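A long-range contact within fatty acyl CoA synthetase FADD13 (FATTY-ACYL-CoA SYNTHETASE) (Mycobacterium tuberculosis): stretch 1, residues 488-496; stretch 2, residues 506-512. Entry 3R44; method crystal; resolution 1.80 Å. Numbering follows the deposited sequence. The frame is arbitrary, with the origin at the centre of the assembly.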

ATOM      1  N   VAL A 488     -15.595 -24.202  17.225  1.00 21.21           N
ATOM      2  CA  VAL A 488     -14.196 -24.542  17.303  1.00 19.66           C
ATOM      3  C   VAL A 488     -13.970 -25.705  16.311  1.00 18.79           C
ATOM      4  O   VAL A 488     -14.681 -26.747  16.344  1.00 18.45           O
ATOM      5  CB  VAL A 488     -13.779 -24.963  18.747  1.00 21.39           C
ATOM      6  CG1 VAL A 488     -12.377 -25.537  18.730  1.00 21.75           C
ATOM      7  CG2 VAL A 488     -13.891 -23.766  19.743  1.00 18.94           C
ATOM      8  N   ILE A 489     -12.982 -25.563  15.449  1.00 16.79           N
ATOM      9  CA  ILE A 489     -12.715 -26.542  14.392  1.00 17.85           C
ATOM     10  C   ILE A 489     -11.284 -27.015  14.572  1.00 17.43           C
ATOM     11  O   ILE A 489     -10.394 -26.223  14.449  1.00 16.27           O
ATOM     12  CB  ILE A 489     -12.871 -25.922  12.986  1.00 17.13           C
ATOM     13  CG1 ILE A 489     -14.341 -25.601  12.722  1.00 19.33           C
ATOM     14  CG2 ILE A 489     -12.277 -26.814  11.881  1.00 19.86           C
ATOM     15  CD1 ILE A 489     -14.543 -24.704  11.524  1.00 19.72           C
ATOM     16  N   PHE A 490     -11.082 -28.294  14.876  1.00 16.93           N
ATOM     17  CA  PHE A 490      -9.742 -28.840  14.939  1.00 17.62           C
ATOM     18  C   PHE A 490      -9.283 -29.121  13.516  1.00 17.93           C
ATOM     19  O   PHE A 490     -10.063 -29.574  12.673  1.00 17.75           O
ATOM     20  CB  PHE A 490      -9.707 -30.085  15.807  1.00 19.20           C
ATOM     21  CG  PHE A 490      -9.914 -29.812  17.267  1.00 18.47           C
ATOM     22  CD1 PHE A 490      -8.945 -29.134  17.993  1.00 19.25           C
ATOM     23  CD2 PHE A 490     -11.067 -30.232  17.920  1.00 24.14           C
ATOM     24  CE1 PHE A 490      -9.134 -28.866  19.347  1.00 20.46           C
ATOM     25  CE2 PHE A 490     -11.256 -29.980  19.305  1.00 27.21           C
ATOM     26  CZ  PHE A 490     -10.283 -29.289  19.997  1.00 26.65           C
ATOM     27  N   ALA A 491      -8.025 -28.813  13.245  1.00 16.62           N
ATOM     28  CA  ALA A 491      -7.411 -29.079  11.934  1.00 15.67           C
ATOM     29  C   ALA A 491      -6.091 -29.721  12.171  1.00 16.86           C
ATOM     30  O   ALA A 491      -5.438 -29.468  13.207  1.00 16.48           O
ATOM     31  CB  ALA A 491      -7.198 -27.746  11.158  1.00 16.08           C
ATOM     32  N   GLU A 492      -5.612 -30.473  11.183  1.00 17.90           N
ATOM     33  CA  GLU A 492      -4.260 -30.972  11.269  1.00 19.06           C
ATOM     34  C   GLU A 492      -3.249 -29.865  10.934  1.00 19.13           C
ATOM     35  O   GLU A 492      -2.120 -29.971  11.328  1.00 19.17           O
ATOM     36  CB  GLU A 492      -4.061 -32.182  10.316  1.00 20.22           C
ATOM     37  CG  GLU A 492      -4.842 -33.389  10.744  1.00 19.87           C
ATOM     38  CD  GLU A 492      -4.423 -33.948  12.118  1.00 25.97           C
ATOM     39  OE1 GLU A 492      -3.191 -33.982  12.394  1.00 28.31           O
ATOM     40  OE2 GLU A 492      -5.336 -34.327  12.918  1.00 22.82           O
ATOM     41  N   ALA A 493      -3.671 -28.854  10.167  1.00 18.91           N
ATOM     42  CA  ALA A 493      -2.816 -27.785   9.682  1.00 19.62           C
ATOM     43  C   ALA A 493      -3.648 -26.578   9.299  1.00 18.64           C
ATOM     44  O   ALA A 493      -4.770 -26.714   8.808  1.00 19.91           O
ATOM     45  CB  ALA A 493      -1.983 -28.222   8.448  1.00 20.90           C
ATOM     46  N   ILE A 494      -3.034 -25.420   9.495  1.00 18.35           N
ATOM     47  CA  ILE A 494      -3.522 -24.132   9.077  1.00 19.61           C
ATOM     48  C   ILE A 494      -2.711 -23.676   7.847  1.00 19.59           C
ATOM     49  O   ILE A 494      -1.503 -23.894   7.783  1.00 20.30           O
ATOM     50  CB  ILE A 494      -3.377 -23.141  10.259  1.00 20.85           C
ATOM     51  CG1 ILE A 494      -4.437 -23.503  11.305  1.00 23.74           C
ATOM     52  CG2 ILE A 494      -3.530 -21.688   9.814  1.00 22.90           C
ATOM     53  CD1 ILE A 494      -4.066 -22.904  12.698  1.00 26.96           C
ATOM     54  N   PRO A 495      -3.381 -23.042   6.871  1.00 19.30           N
ATOM     55  CA  PRO A 495      -2.651 -22.620   5.663  1.00 18.57           C
ATOM     56  C   PRO A 495      -1.723 -21.425   5.922  1.00 19.56           C
ATOM     57  O   PRO A 495      -2.155 -20.374   6.423  1.00 18.84           O
ATOM     58  CB  PRO A 495      -3.774 -22.296   4.685  1.00 18.81           C
ATOM     59  CG  PRO A 495      -4.884 -21.779   5.549  1.00 17.06           C
ATOM     60  CD  PRO A 495      -4.797 -22.638   6.816  1.00 18.65           C
ATOM     61  N   ARG A 496      -0.448 -21.601   5.619  1.00 20.48           N
ATOM     62  CA  ARG A 496       0.513 -20.522   5.739  1.00 21.37           C
ATOM     63  C   ARG A 496       1.333 -20.377   4.472  1.00 20.81           C
ATOM     64  O   ARG A 496       1.511 -21.338   3.724  1.00 21.14           O
ATOM     65  CB  ARG A 496       1.466 -20.773   6.867  1.00 22.62           C
ATOM     66  CG  ARG A 496       0.888 -20.639   8.261  1.00 23.48           C
ATOM     67  CD  ARG A 496       1.966 -21.208   9.212  1.00 29.51           C
ATOM     68  NE  ARG A 496       1.406 -21.413  10.528  1.00 33.06           N
ATOM     69  CZ  ARG A 496       1.448 -20.500  11.473  1.00 36.13           C
ATOM     70  NH1 ARG A 496       2.034 -19.337  11.242  1.00 38.49           N
ATOM     71  NH2 ARG A 496       0.909 -20.756  12.658  1.00 38.43           N
ATOM     72  N   VAL A 506      -7.387 -18.160   2.586  1.00 19.41           N
ATOM     73  CA  VAL A 506      -7.393 -19.630   2.361  1.00 19.02           C
ATOM     74  C   VAL A 506      -8.259 -20.352   3.425  1.00 18.01           C
ATOM     75  O   VAL A 506      -9.118 -21.190   3.075  1.00 17.37           O
ATOM     76  CB  VAL A 506      -5.977 -20.216   2.253  1.00 18.81           C
ATOM     77  CG1 VAL A 506      -6.046 -21.759   2.090  1.00 19.19           C
ATOM     78  CG2 VAL A 506      -5.220 -19.555   1.020  1.00 20.02           C
ATOM     79  N   LEU A 507      -8.106 -19.969   4.695  1.00 17.08           N
ATOM     80  CA  LEU A 507      -8.966 -20.520   5.711  1.00 17.47           C
ATOM     81  C   LEU A 507     -10.415 -20.356   5.376  1.00 17.20           C
ATOM     82  O   LEU A 507     -11.164 -21.312   5.514  1.00 18.48           O
ATOM     83  CB  LEU A 507      -8.725 -19.891   7.055  1.00 16.81           C
ATOM     84  CG  LEU A 507      -7.539 -20.467   7.821  1.00 17.79           C
ATOM     85  CD1 LEU A 507      -7.269 -19.517   9.051  1.00 18.29           C
ATOM     86  CD2 LEU A 507      -7.768 -21.923   8.309  1.00 16.26           C
ATOM     87  N   ARG A 508     -10.836 -19.147   4.962  1.00 17.70           N
ATOM     88  CA  ARG A 508     -12.245 -18.898   4.639  1.00 18.50           C
ATOM     89  C   ARG A 508     -12.719 -19.782   3.483  1.00 19.66           C
ATOM     90  O   ARG A 508     -13.848 -20.264   3.509  1.00 19.80           O
ATOM     91  CB  ARG A 508     -12.526 -17.406   4.274  1.00 20.58           C
ATOM     92  CG  ARG A 508     -12.322 -16.438   5.419  1.00 19.25           C
ATOM     93  CD  ARG A 508     -12.523 -14.962   4.997  1.00 22.57           C
ATOM     94  NE  ARG A 508     -12.010 -14.165   6.092  1.00 24.31           N
ATOM     95  CZ  ARG A 508     -10.883 -13.465   6.100  1.00 24.57           C
ATOM     96  NH1 ARG A 508     -10.106 -13.369   5.014  1.00 23.69           N
ATOM     97  NH2 ARG A 508     -10.547 -12.845   7.231  1.00 24.41           N
ATOM     98  N   GLU A 509     -11.831 -20.023   2.508  1.00 19.55           N
ATOM     99  CA  GLU A 509     -12.107 -20.915   1.403  1.00 21.77           C
ATOM    100  C   GLU A 509     -12.259 -22.347   1.879  1.00 20.60           C
ATOM    101  O   GLU A 509     -13.136 -23.082   1.435  1.00 20.28           O
ATOM    102  CB  GLU A 509     -10.934 -20.916   0.414  1.00 22.38           C
ATOM    103  CG  GLU A 509     -10.885 -19.794  -0.611  1.00 31.87           C
ATOM    104  CD  GLU A 509      -9.532 -19.779  -1.380  1.00 38.34           C
ATOM    105  OE1 GLU A 509      -8.960 -20.874  -1.643  1.00 42.33           O
ATOM    106  OE2 GLU A 509      -9.035 -18.674  -1.698  1.00 42.56           O
ATOM    107  N   GLN A 510     -11.336 -22.771   2.722  1.00 20.36           N
ATOM    108  CA  GLN A 510     -11.341 -24.134   3.221  1.00 19.90           C
ATOM    109  C   GLN A 510     -12.648 -24.449   3.918  1.00 19.58           C
ATOM    110  O   GLN A 510     -13.297 -25.473   3.611  1.00 21.62           O
ATOM    111  CB  GLN A 510     -10.185 -24.324   4.190  1.00 19.96           C
ATOM    112  CG  GLN A 510      -8.815 -24.518   3.533  1.00 21.66           C
ATOM    113  CD  GLN A 510      -7.720 -24.644   4.544  1.00 20.63           C
ATOM    114  OE1 GLN A 510      -7.905 -24.326   5.715  1.00 21.22           O
ATOM    115  NE2 GLN A 510      -6.577 -25.140   4.118  1.00 16.97           N
ATOM    116  N   TYR A 511     -13.043 -23.589   4.850  1.00 17.38           N
ATOM    117  CA  TYR A 511     -14.210 -23.838   5.638  1.00 17.85           C
ATOM    118  C   TYR A 511     -15.550 -23.332   5.078  1.00 18.25           C
ATOM    119  O   TYR A 511     -16.581 -23.508   5.721  1.00 18.58           O
ATOM    120  CB  TYR A 511     -13.965 -23.446   7.108  1.00 17.00           C
ATOM    121  CG  TYR A 511     -12.824 -24.260   7.623  1.00 14.86           C
ATOM    122  CD1 TYR A 511     -13.011 -25.608   7.962  1.00 16.36           C
ATOM    123  CD2 TYR A 511     -11.546 -23.715   7.714  1.00 15.48           C
ATOM    124  CE1 TYR A 511     -11.943 -26.398   8.373  1.00 17.87           C
ATOM    125  CE2 TYR A 511     -10.464 -24.491   8.133  1.00 16.58           C
ATOM    126  CZ  TYR A 511     -10.683 -25.845   8.489  1.00 15.32           C
ATOM    127  OH  TYR A 511      -9.611 -26.630   8.900  1.00 18.71           O
ATOM    128  N   SER A 512     -15.569 -22.839   3.837  1.00 20.59           N
ATOM    129  CA  SER A 512     -16.836 -22.499   3.215  1.00 22.38           C
ATOM    130  C   SER A 512     -17.704 -23.755   3.091  1.00 23.20           C
ATOM    131  O   SER A 512     -18.917 -23.639   3.074  1.00 23.48           O
ATOM    132  CB  SER A 512     -16.678 -21.869   1.818  1.00 22.63           C
ATOM    133  OG  SER A 512     -16.204 -22.851   0.927  1.00 23.96           O
TER
HETATM  134  O   HOH W   1     -10.328 -29.142  10.006  1.00 10.06           O
HETATM  135  O   HOH W   2      -7.244 -25.499   8.173  1.00 12.34           O

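The two stretches meet as an extended chain laid against one side of a helix. Stretch 1 enters as a strand that began earlier in the chain and runs on as loop toward R496, while stretch 2 enters in a helix that began earlier in the chain. The backbones run closest near P495 and V506, whose CA atoms are 6.5 Å apart, and stand wider at I489 and Y511, with 9.3 Å between CA atoms. The wider gap is bridged by the tyrosine ring; at the narrow end a compact proline suffices. The contact is modest, burying 327 Å² in total, and no direct hydrogen bond crosses it.

P495 is the principal bump on the loop. Its ring, puckered C-gamma endo, fits into a shallow hollow on the helix formed by V506, L507 and Q510. CB of P495 lies 3.5 Å from CG1 of V506, and CD of P495 sits 3.4 Å from CD2 of L507, so the ring is in close van der Waals contact with both aliphatic side chains. CD of P495 also comes within 3.7 Å of OE1 of Q510. The spacing of these residues follows from the helical turn, on which the Q510 N to V506 O hydrogen bond (2.7 Å) brings the first and last of them to the same side. L507 leaves its backbone sideways to the loop, but the end of its side chain comes nearer, and its CD1 makes a looser contact with CG2 of I494 at 4.4 Å.

At the other end the bump belongs to stretch 2. The CA-to-CB bond of Y511 points toward stretch 1, and with chi1 at -60° (m) CE1 of Y511 meets CG2 of I489 at 3.5 Å, the methyl approaching the ring obliquely. CB of A491 lies 3.5 Å from OH of Y511, its small methyl fitting beside the phenol tip. I489 and A491 both direct CB toward the helix, whereas the intervening F490 points away, the alternation expected of extended chain.

Polar groups are joined through water instead. Water 1 donates to O of F490 (2.7 Å) and to OH of Y511 (2.8 Å). Water 2 accepts from OH of Y511 (2.7 Å) and donates to O of A493 and OE1 of Q510, each 2.8 Å away. The tyrosine hydroxyl thus acts as acceptor to one water and donor to the other, linking the carbonyls of F490 and A493 to stretch 2.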